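Local coordinates for DUF5624 domain-containing protein (Legionella pneumophila subsp. pneumophila, PDB 4JX2) that is of unknown function but is probably secreted, combining many helices with a small mixed sheet, at residues A[81-86]-A[259-264]; A[276-281]-A[381-386]; A[356-361]-A[389-394]. All coordinates share one frame; numbering follows the deposited sequence.

Interaction 1: A[81-86]-A[259-264]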
loop_
_atom_site.group_PDB
_atom_site.type_symbol
_atom_site.label_atom_id
_atom_site.label_comp_id
_atom_site.label_asym_id
_atom_site.label_seq_id
_atom_site.Cartn_x
_atom_site.Cartn_y
_atom_site.Cartn_z
ATOM N N LEU A 81 -9.770 -0.702 -14.914
ATOM C CA LEU A 81 -9.685 0.159 -13.727
ATOM C C LEU A 81 -10.654 -0.204 -12.610
ATOM O O LEU A 81 -11.864 0.036 -12.722
ATOM C CB LEU A 81 -9.936 1.642 -14.103
ATOM C CG LEU A 81 -9.231 2.246 -15.318
ATOM C CD1 LEU A 81 -9.874 3.536 -15.698
ATOM C CD2 LEU A 81 -7.777 2.490 -15.039
ATOM N N PHE A 82 -10.100 -0.723 -11.501
ATOM C CA PHE A 82 -10.842 -1.025 -10.283
ATOM C C PHE A 82 -10.656 0.163 -9.391
ATOM O O PHE A 82 -9.627 0.271 -8.719
ATOM C CB PHE A 82 -10.348 -2.324 -9.627
ATOM C CG PHE A 82 -10.613 -3.583 -10.434
ATOM C CD1 PHE A 82 -9.676 -4.056 -11.349
ATOM C CD2 PHE A 82 -11.778 -4.323 -10.241
ATOM C CE1 PHE A 82 -9.911 -5.232 -12.067
ATOM C CE2 PHE A 82 -11.991 -5.511 -10.938
ATOM C CZ PHE A 82 -11.066 -5.950 -11.857
ATOM N N ILE A 83 -11.582 1.123 -9.475
ATOM C CA ILE A 83 -11.475 2.372 -8.733
ATOM C C ILE A 83 -12.651 2.487 -7.782
ATOM O O ILE A 83 -13.806 2.544 -8.218
ATOM C CB ILE A 83 -11.326 3.591 -9.698
ATOM C CG1 ILE A 83 -9.997 3.452 -10.504
ATOM C CG2 ILE A 83 -11.388 4.933 -8.907
ATOM C CD1 ILE A 83 -9.749 4.435 -11.560
ATOM N N ASN A 84 -12.325 2.532 -6.466
ATOM C CA ASN A 84 -13.236 2.605 -5.324
ATOM C C ASN A 84 -14.028 1.304 -5.222
ATOM O O ASN A 84 -13.472 0.337 -4.718
ATOM C CB ASN A 84 -14.139 3.845 -5.384
ATOM C CG ASN A 84 -13.422 5.115 -5.005
ATOM O OD1 ASN A 84 -12.624 5.150 -4.064
ATOM N ND2 ASN A 84 -13.726 6.200 -5.706
ATOM N N SER A 85 -15.285 1.240 -5.736
ATOM C CA SER A 85 -16.076 -0.003 -5.703
ATOM C C SER A 85 -16.400 -0.517 -7.122
ATOM O O SER A 85 -16.881 -1.640 -7.277
ATOM C CB SER A 85 -17.370 0.210 -4.922
ATOM O OG SER A 85 -17.117 0.630 -3.594
ATOM N N THR A 86 -16.136 0.307 -8.155
ATOM C CA THR A 86 -16.504 0.000 -9.526
ATOM C C THR A 86 -15.334 -0.442 -10.390
ATOM O O THR A 86 -14.220 0.050 -10.240
ATOM C CB THR A 86 -17.157 1.260 -10.142
ATOM O OG1 THR A 86 -18.194 1.720 -9.278
ATOM C CG2 THR A 86 -17.728 1.036 -11.551
ATOM N N ILE A 259 -5.206 -1.480 -13.313
ATOM C CA ILE A 259 -5.001 -0.534 -12.217
ATOM C C ILE A 259 -5.991 -0.886 -11.120
ATOM O O ILE A 259 -7.206 -0.942 -11.367
ATOM C CB ILE A 259 -5.130 0.950 -12.675
ATOM C CG1 ILE A 259 -3.907 1.371 -13.517
ATOM C CG2 ILE A 259 -5.381 1.907 -11.474
ATOM C CD1 ILE A 259 -4.098 2.639 -14.267
ATOM N N ILE A 260 -5.465 -1.127 -9.912
ATOM C CA ILE A 260 -6.275 -1.439 -8.737
ATOM C C ILE A 260 -6.103 -0.321 -7.698
ATOM O O ILE A 260 -5.014 -0.125 -7.163
ATOM C CB ILE A 260 -5.969 -2.844 -8.157
ATOM C CG1 ILE A 260 -6.276 -3.957 -9.210
ATOM C CG2 ILE A 260 -6.735 -3.057 -6.844
ATOM C CD1 ILE A 260 -5.761 -5.330 -8.919
ATOM N N ARG A 261 -7.190 0.418 -7.451
ATOM C CA ARG A 261 -7.347 1.483 -6.450
ATOM C C ARG A 261 -8.716 1.224 -5.796
ATOM O O ARG A 261 -9.574 2.093 -5.697
ATOM C CB ARG A 261 -7.214 2.877 -7.098
ATOM C CG ARG A 261 -7.134 4.023 -6.097
ATOM C CD ARG A 261 -8.062 5.132 -6.541
ATOM N NE ARG A 261 -8.114 6.251 -5.603
ATOM C CZ ARG A 261 -9.015 6.373 -4.638
ATOM N NH1 ARG A 261 -9.936 5.440 -4.460
ATOM N NH2 ARG A 261 -8.999 7.431 -3.840
ATOM N N PHE A 262 -8.921 -0.037 -5.417
ATOM C CA PHE A 262 -10.147 -0.553 -4.833
ATOM C C PHE A 262 -10.188 -0.348 -3.313
ATOM O O PHE A 262 -9.264 -0.746 -2.589
ATOM C CB PHE A 262 -10.273 -2.030 -5.174
ATOM C CG PHE A 262 -11.560 -2.662 -4.719
ATOM C CD1 PHE A 262 -12.689 -2.640 -5.533
ATOM C CD2 PHE A 262 -11.630 -3.333 -3.502
ATOM C CE1 PHE A 262 -13.855 -3.275 -5.136
ATOM C CE2 PHE A 262 -12.813 -3.936 -3.087
ATOM C CZ PHE A 262 -13.906 -3.922 -3.913
ATOM N N VAL A 263 -11.294 0.255 -2.841
ATOM C CA VAL A 263 -11.528 0.588 -1.442
ATOM C C VAL A 263 -12.763 -0.165 -0.936
ATOM O O VAL A 263 -13.883 0.050 -1.431
ATOM C CB VAL A 263 -11.665 2.117 -1.180
ATOM C CG1 VAL A 263 -11.467 2.434 0.303
ATOM C CG2 VAL A 263 -10.716 2.935 -2.053
ATOM N N ALA A 264 -12.539 -1.035 0.077
ATOM C CA ALA A 264 -13.590 -1.815 0.728
ATOM C C ALA A 264 -14.268 -0.941 1.819
ATOM O O ALA A 264 -13.927 -1.016 3.011
ATOM C CB ALA A 264 -13.007 -3.101 1.318
HETATM O O HOH W 1 -11.580 6.952 -1.563
HETATM O O HOH W 2 -15.158 2.056 -2.352
#
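Two neighbouring parallel strands, 79-84 and 257-262, meet here at the centre of a mixed five-stranded sheet with helices against both faces. On one face Leu81 and Ile259 stand side by side, CD2 of Leu81 reaching over to CD1 of Ile259 at 3.8 Å; Tyr321, Val325 and Trp326 of helix 315-339 press on this ridge. The opposite face carries Phe82 and Ile260, with Phe82 CD1 against Ile260 CG1 (4.0 Å). Helix 279-286 packs on this pair, Leu279 and Val283 touching Phe82, and Val280 touching Ile260. Where the strands part, the type II' turn 83-86 swings away and the ring of Phe262 lies against the bend, CD1 near Asn84 O and CE1 4.0 Å from Ser85 CA. Val263 CG2 sits beside Asn84 OD1, and Arg261 passes Ile83, its CD at 4.1 Å from CG2. The backbone bonds run from Phe82 N to Ile259 O (2.9 Å), from Arg261 N to Phe82 O, from Asn84 N to Arg261 O, and from Val263 N to Asn84 O. NE of Arg261 donates to Ala302 O, while its NH1 makes a weak bond to Asn84 OD1 (2.7 Å), guanidinium and amide standing 81° apart.

Interaction 2: A[276-281]-A[381-386]. With SO4 (sulfate ion), chain F.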
loop_
_atom_site.group_PDB
_atom_site.type_symbol
_atom_site.label_atom_id
_atom_site.label_comp_id
_atom_site.label_asym_id
_atom_site.label_seq_id
_atom_site.Cartn_x
_atom_site.Cartn_y
_atom_site.Cartn_z
ATOM N N SER A 276 -3.083 -9.450 -0.369
ATOM C CA SER A 276 -4.213 -9.050 0.467
ATOM C C SER A 276 -5.390 -8.478 -0.357
ATOM O O SER A 276 -6.270 -7.819 0.224
ATOM C CB SER A 276 -3.755 -8.025 1.495
ATOM O OG SER A 276 -2.711 -8.569 2.282
ATOM N N ASN A 277 -5.407 -8.743 -1.699
ATOM C CA ASN A 277 -6.449 -8.310 -2.620
ATOM C C ASN A 277 -6.777 -9.429 -3.606
ATOM O O ASN A 277 -6.031 -9.681 -4.564
ATOM C CB ASN A 277 -6.078 -7.009 -3.365
ATOM C CG ASN A 277 -7.295 -6.274 -3.899
ATOM O OD1 ASN A 277 -8.194 -6.847 -4.526
ATOM N ND2 ASN A 277 -7.408 -5.008 -3.593
ATOM N N TRP A 278 -7.947 -10.058 -3.405
ATOM C CA TRP A 278 -8.407 -11.173 -4.222
ATOM C C TRP A 278 -8.752 -10.759 -5.637
ATOM O O TRP A 278 -8.991 -11.637 -6.479
ATOM C CB TRP A 278 -9.591 -11.883 -3.554
ATOM C CG TRP A 278 -10.770 -10.998 -3.291
ATOM C CD1 TRP A 278 -11.080 -10.384 -2.120
ATOM C CD2 TRP A 278 -11.797 -10.622 -4.229
ATOM N NE1 TRP A 278 -12.213 -9.612 -2.273
ATOM C CE2 TRP A 278 -12.691 -9.764 -3.548
ATOM C CE3 TRP A 278 -12.054 -10.937 -5.583
ATOM C CZ2 TRP A 278 -13.804 -9.187 -4.178
ATOM C CZ3 TRP A 278 -13.171 -10.393 -6.199
ATOM C CH2 TRP A 278 -14.030 -9.527 -5.506
ATOM N N LEU A 279 -8.750 -9.433 -5.932
ATOM C CA LEU A 279 -9.009 -8.968 -7.309
ATOM C C LEU A 279 -7.882 -9.396 -8.220
ATOM O O LEU A 279 -8.107 -9.603 -9.405
ATOM C CB LEU A 279 -9.199 -7.448 -7.410
ATOM C CG LEU A 279 -10.476 -6.850 -6.863
ATOM C CD1 LEU A 279 -10.397 -5.366 -6.891
ATOM C CD2 LEU A 279 -11.694 -7.315 -7.633
ATOM N N VAL A 280 -6.663 -9.525 -7.661
ATOM C CA VAL A 280 -5.466 -9.901 -8.403
ATOM C C VAL A 280 -5.638 -11.346 -8.943
ATOM O O VAL A 280 -5.692 -11.473 -10.179
ATOM C CB VAL A 280 -4.165 -9.678 -7.595
ATOM C CG1 VAL A 280 -2.941 -10.110 -8.404
ATOM C CG2 VAL A 280 -4.047 -8.220 -7.168
ATOM N N PRO A 281 -5.821 -12.416 -8.118
ATOM C CA PRO A 281 -6.062 -13.745 -8.715
ATOM C C PRO A 281 -7.360 -13.799 -9.550
ATOM O O PRO A 281 -7.387 -14.495 -10.560
ATOM C CB PRO A 281 -6.157 -14.670 -7.500
ATOM C CG PRO A 281 -6.537 -13.780 -6.354
ATOM C CD PRO A 281 -5.816 -12.491 -6.641
ATOM N N THR A 381 -4.304 -4.872 7.013
ATOM C CA THR A 381 -3.995 -5.093 5.594
ATOM C C THR A 381 -5.096 -5.874 4.869
ATOM O O THR A 381 -5.172 -5.822 3.649
ATOM C CB THR A 381 -2.659 -5.859 5.465
ATOM O OG1 THR A 381 -2.756 -7.148 6.101
ATOM C CG2 THR A 381 -1.495 -5.077 6.025
ATOM N N GLU A 382 -5.923 -6.603 5.610
ATOM C CA GLU A 382 -6.975 -7.478 5.072
ATOM C C GLU A 382 -8.366 -6.875 5.073
ATOM O O GLU A 382 -8.710 -6.028 5.905
ATOM C CB GLU A 382 -7.047 -8.771 5.903
ATOM C CG GLU A 382 -5.738 -9.529 6.049
ATOM C CD GLU A 382 -4.999 -9.774 4.754
ATOM O OE1 GLU A 382 -5.567 -10.429 3.848
ATOM O OE2 GLU A 382 -3.852 -9.286 4.639
HETATM N N MSE A 383 -9.169 -7.342 4.127
HETATM C CA MSE A 383 -10.595 -7.012 3.974
HETATM C C MSE A 383 -11.328 -8.250 4.384
HETATM O O MSE A 383 -10.790 -9.343 4.147
HETATM C CB MSE A 383 -10.951 -6.639 2.510
HETATM C CG MSE A 383 -9.782 -6.208 1.657
HETATM SE SE MSE A 383 -10.331 -5.635 -0.099
HETATM C CE MSE A 383 -9.910 -7.225 -1.090
ATOM N N LEU A 384 -12.550 -8.144 4.933
ATOM C CA LEU A 384 -13.297 -9.375 5.292
ATOM C C LEU A 384 -13.570 -10.263 4.051
ATOM O O LEU A 384 -13.584 -11.478 4.198
ATOM C CB LEU A 384 -14.613 -9.100 6.049
ATOM C CG LEU A 384 -14.491 -8.763 7.532
ATOM C CD1 LEU A 384 -15.865 -8.601 8.154
ATOM C CD2 LEU A 384 -13.664 -9.811 8.307
ATOM N N SER A 385 -13.677 -9.664 2.839
ATOM C CA SER A 385 -13.903 -10.410 1.602
ATOM C C SER A 385 -12.721 -11.351 1.246
ATOM O O SER A 385 -12.940 -12.311 0.496
ATOM C CB SER A 385 -14.227 -9.473 0.441
ATOM O OG SER A 385 -13.235 -8.486 0.235
ATOM N N ASN A 386 -11.500 -11.133 1.838
ATOM C CA ASN A 386 -10.331 -12.016 1.645
ATOM C C ASN A 386 -10.551 -13.381 2.317
ATOM O O ASN A 386 -9.815 -14.324 2.021
ATOM C CB ASN A 386 -9.052 -11.389 2.192
ATOM C CG ASN A 386 -8.508 -10.220 1.419
ATOM O OD1 ASN A 386 -8.857 -9.984 0.267
ATOM N ND2 ASN A 386 -7.575 -9.504 2.020
HETATM S S SO4 F . -14.335 -4.867 5.900
HETATM O O1 SO4 F . -14.230 -5.702 7.088
HETATM O O2 SO4 F . -14.473 -3.455 6.318
HETATM O O3 SO4 F . -13.131 -5.038 5.090
HETATM O O4 SO4 F . -15.508 -5.244 5.104
#
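Segment 381-386 meets the indole of Trp278 mainly along its edge. Ser385 OG lies almost in the ring plane and accepts a hydrogen bond from Trp278 NE1 at 2.9 Å, and next to it Asn386 OD1 sits 3.3 Å from CD1, its amide plane turned 88° to the indole. The selenomethionine Met383 crosses Trp278 at about a right angle, its chain bent at chi3 (-100°), which brings CE to 3.5 Å from Trp278 NE1. The amide of Asn386 is itself gripped twice through ND2: Ser276 O lies close to the amide plane at 2.8 Å, though the nitrogen stands well above the plane of that carbonyl, and Glu382 OE1 is met from above the carboxylate plane. OE2 of the same carboxylate uses both its lone pairs, the syn one for Ser276 OG (2.7 Å) and the anti one for Thr381 OG1. Three donors around one buried glutamate would probably help to keep it ionised. A sulfate, probably from the crystallisation liquor, accepts from Leu384 N and is also held by Asn267 and by Arg332 of the second subunit. Within 276-281, Asn277 OD1 makes a capping bond, accepting from Leu279 N at 3.0 Å, while its ND2 is tied to Gly271 O. The whole is a capped helix start, that of 279-286, docked against a type I beta turn, Met383 to Asn386, that leads into helix 386-398.

Interaction 3: A[356-361]-A[389-394]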
loop_
_atom_site.group_PDB
_atom_site.type_symbol
_atom_site.label_atom_id
_atom_site.label_comp_id
_atom_site.label_asym_id
_atom_site.label_seq_id
_atom_site.Cartn_x
_atom_site.Cartn_y
_atom_site.Cartn_z
ATOM N N GLY A 356 -7.811 -20.912 3.562
ATOM C CA GLY A 356 -8.715 -20.013 2.846
ATOM C C GLY A 356 -8.275 -19.702 1.428
ATOM O O GLY A 356 -9.011 -19.058 0.678
ATOM N N ASP A 357 -7.058 -20.119 1.046
ATOM C CA ASP A 357 -6.597 -19.999 -0.324
ATOM C C ASP A 357 -7.086 -21.215 -1.078
ATOM O O ASP A 357 -7.231 -22.287 -0.468
ATOM C CB ASP A 357 -5.068 -19.950 -0.388
ATOM C CG ASP A 357 -4.383 -18.691 0.094
ATOM O OD1 ASP A 357 -5.076 -17.653 0.247
ATOM O OD2 ASP A 357 -3.143 -18.732 0.284
ATOM N N TYR A 358 -7.304 -21.094 -2.393
ATOM C CA TYR A 358 -7.699 -22.246 -3.204
ATOM C C TYR A 358 -6.564 -23.267 -3.242
ATOM O O TYR A 358 -6.791 -24.447 -2.978
ATOM C CB TYR A 358 -8.102 -21.833 -4.632
ATOM C CG TYR A 358 -8.767 -22.965 -5.380
ATOM C CD1 TYR A 358 -9.985 -23.484 -4.955
ATOM C CD2 TYR A 358 -8.160 -23.549 -6.493
ATOM C CE1 TYR A 358 -10.585 -24.555 -5.613
ATOM C CE2 TYR A 358 -8.776 -24.594 -7.190
ATOM C CZ TYR A 358 -9.992 -25.094 -6.743
ATOM O OH TYR A 358 -10.620 -26.143 -7.386
ATOM N N THR A 359 -5.332 -22.788 -3.506
ATOM C CA THR A 359 -4.109 -23.604 -3.599
ATOM C C THR A 359 -3.718 -24.296 -2.282
ATOM O O THR A 359 -2.910 -25.224 -2.323
ATOM C CB THR A 359 -2.915 -22.750 -4.075
ATOM O OG1 THR A 359 -2.763 -21.590 -3.246
ATOM C CG2 THR A 359 -3.036 -22.343 -5.537
ATOM N N TYR A 360 -4.264 -23.851 -1.131
ATOM C CA TYR A 360 -3.916 -24.390 0.176
ATOM C C TYR A 360 -4.452 -25.825 0.403
ATOM O O TYR A 360 -3.651 -26.733 0.632
ATOM C CB TYR A 360 -4.366 -23.453 1.308
ATOM C CG TYR A 360 -3.912 -23.962 2.652
ATOM C CD1 TYR A 360 -2.569 -23.899 3.024
ATOM C CD2 TYR A 360 -4.803 -24.593 3.519
ATOM C CE1 TYR A 360 -2.133 -24.421 4.238
ATOM C CE2 TYR A 360 -4.377 -25.116 4.741
ATOM C CZ TYR A 360 -3.041 -25.028 5.092
ATOM O OH TYR A 360 -2.613 -25.546 6.282
ATOM N N SER A 361 -5.778 -26.013 0.454
ATOM C CA SER A 361 -6.372 -27.337 0.671
ATOM C C SER A 361 -7.174 -27.715 -0.565
ATOM O O SER A 361 -8.027 -26.912 -0.973
ATOM C CB SER A 361 -7.265 -27.330 1.912
ATOM O OG SER A 361 -6.981 -28.384 2.816
ATOM N N GLY A 389 -12.671 -14.761 -0.886
ATOM C CA GLY A 389 -12.328 -14.215 -2.196
ATOM C C GLY A 389 -11.297 -15.005 -2.970
ATOM O O GLY A 389 -11.537 -15.340 -4.140
ATOM N N PHE A 390 -10.138 -15.324 -2.310
ATOM C CA PHE A 390 -9.060 -16.126 -2.908
ATOM C C PHE A 390 -9.543 -17.533 -3.243
ATOM O O PHE A 390 -9.221 -18.032 -4.323
ATOM C CB PHE A 390 -7.811 -16.176 -2.011
ATOM C CG PHE A 390 -7.060 -14.866 -1.962
ATOM C CD1 PHE A 390 -7.403 -13.880 -1.041
ATOM C CD2 PHE A 390 -6.004 -14.618 -2.830
ATOM C CE1 PHE A 390 -6.734 -12.654 -1.018
ATOM C CE2 PHE A 390 -5.310 -13.397 -2.783
ATOM C CZ PHE A 390 -5.700 -12.417 -1.895
ATOM N N TRP A 391 -10.344 -18.156 -2.355
ATOM C CA TRP A 391 -10.902 -19.501 -2.588
ATOM C C TRP A 391 -11.941 -19.513 -3.732
ATOM O O TRP A 391 -11.838 -20.354 -4.630
ATOM C CB TRP A 391 -11.532 -20.101 -1.308
ATOM C CG TRP A 391 -11.800 -21.563 -1.472
ATOM C CD1 TRP A 391 -10.902 -22.586 -1.315
ATOM C CD2 TRP A 391 -13.000 -22.158 -1.992
ATOM N NE1 TRP A 391 -11.480 -23.782 -1.677
ATOM C CE2 TRP A 391 -12.775 -23.553 -2.076
ATOM C CE3 TRP A 391 -14.253 -21.650 -2.379
ATOM C CZ2 TRP A 391 -13.767 -24.449 -2.505
ATOM C CZ3 TRP A 391 -15.221 -22.534 -2.828
ATOM C CH2 TRP A 391 -14.982 -23.919 -2.867
HETATM N N MSE A 392 -12.961 -18.622 -3.676
HETATM C CA MSE A 392 -14.013 -18.578 -4.688
HETATM C C MSE A 392 -13.449 -18.217 -6.085
HETATM O O MSE A 392 -13.939 -18.769 -7.060
HETATM C CB MSE A 392 -15.172 -17.657 -4.266
HETATM C CG MSE A 392 -16.393 -17.714 -5.217
HETATM SE SE MSE A 392 -17.166 -19.504 -5.497
HETATM C CE MSE A 392 -18.307 -19.663 -3.914
ATOM N N ALA A 393 -12.412 -17.360 -6.196
ATOM C CA ALA A 393 -11.821 -17.053 -7.505
ATOM C C ALA A 393 -11.200 -18.316 -8.110
ATOM O O ALA A 393 -11.439 -18.608 -9.274
ATOM C CB ALA A 393 -10.779 -15.957 -7.378
ATOM N N GLY A 394 -10.490 -19.092 -7.289
ATOM C CA GLY A 394 -9.852 -20.336 -7.694
ATOM C C GLY A 394 -10.822 -21.434 -8.063
ATOM O O GLY A 394 -10.613 -22.120 -9.075
HETATM O O HOH W 3 -10.135 -16.658 0.431
HETATM O O HOH W 4 -9.735 -25.910 -2.436
#
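A loop lies across one side of helix 386-398 here, joined to it by an edge-to-face aromatic pair and by a tyrosine ring laid flat on a glycine. Tyr358 and Trp391 both have CG anti to the backbone N, and the two side chains cross obliquely. The tyrosine turns its CD1 edge toward one face of the indole, CD1 lying 3.6 Å from Trp391 NE1 and offset toward the rim; the planes are 62° apart. Asp357 O sits at the indole edge instead, and Phe369 of helix 366-378 makes another edge-to-face pair with the same tryptophan.

The face of the Tyr358 ring rests on the helix backbone one turn further on. Gly394 has no side chain, so the ring can settle directly over it: CA makes a CH-pi contact 4.1 Å from the ring centroid, and the Gly394 carbonyl carbon lies over the middle of the same face. From there the hydroxyl of Tyr358 reaches Glu395 in a weak hydrogen bond.

On the other flank Asp357 and Phe390 run side by side, OD1 of Asp357 3.8 Å from Phe390 CB, with carboxylate and ring planes 51° apart. The charge of Asp357 is met by Arg372 at OD1 and by Arg351 at OD2, and Arg351 also makes a cation-pi contact with Phe390, so that arginine ties loop and helix together. Gly356 O comes within 3.4 Å of Trp391 CB.

Two waters bridge the segments. One molecule donates to Gly356 O (2.7 Å) and accepts from Trp391 N. Another lies by the carbonyl O of the poorly ordered Ser361 and accepts from Trp391 NE1 at 2.9 Å.

Interactions 1 and 2 are the buried pair, while interaction 3, whose centre lies about 13 Å from that of the chain, is only partly buried. Interaction 2 stands between the others: Leu279 CD1 packs 3.7 Å from Phe262 CG of interaction 1, and Trp278 N lies 3.6 Å from Phe390 CZ of interaction 3. Helix 386-398 links the last two, since the turn 383-386 leads into it and 389-394 lies on it. Interactions 1 and 3 do not touch, their nearest atoms being about 10 Å apart. The chemistry changes along the way, from regular strand bonds with aliphatic faces, through side-chain hydrogen bonds around a carboxylate, to aromatic contacts and bridging water.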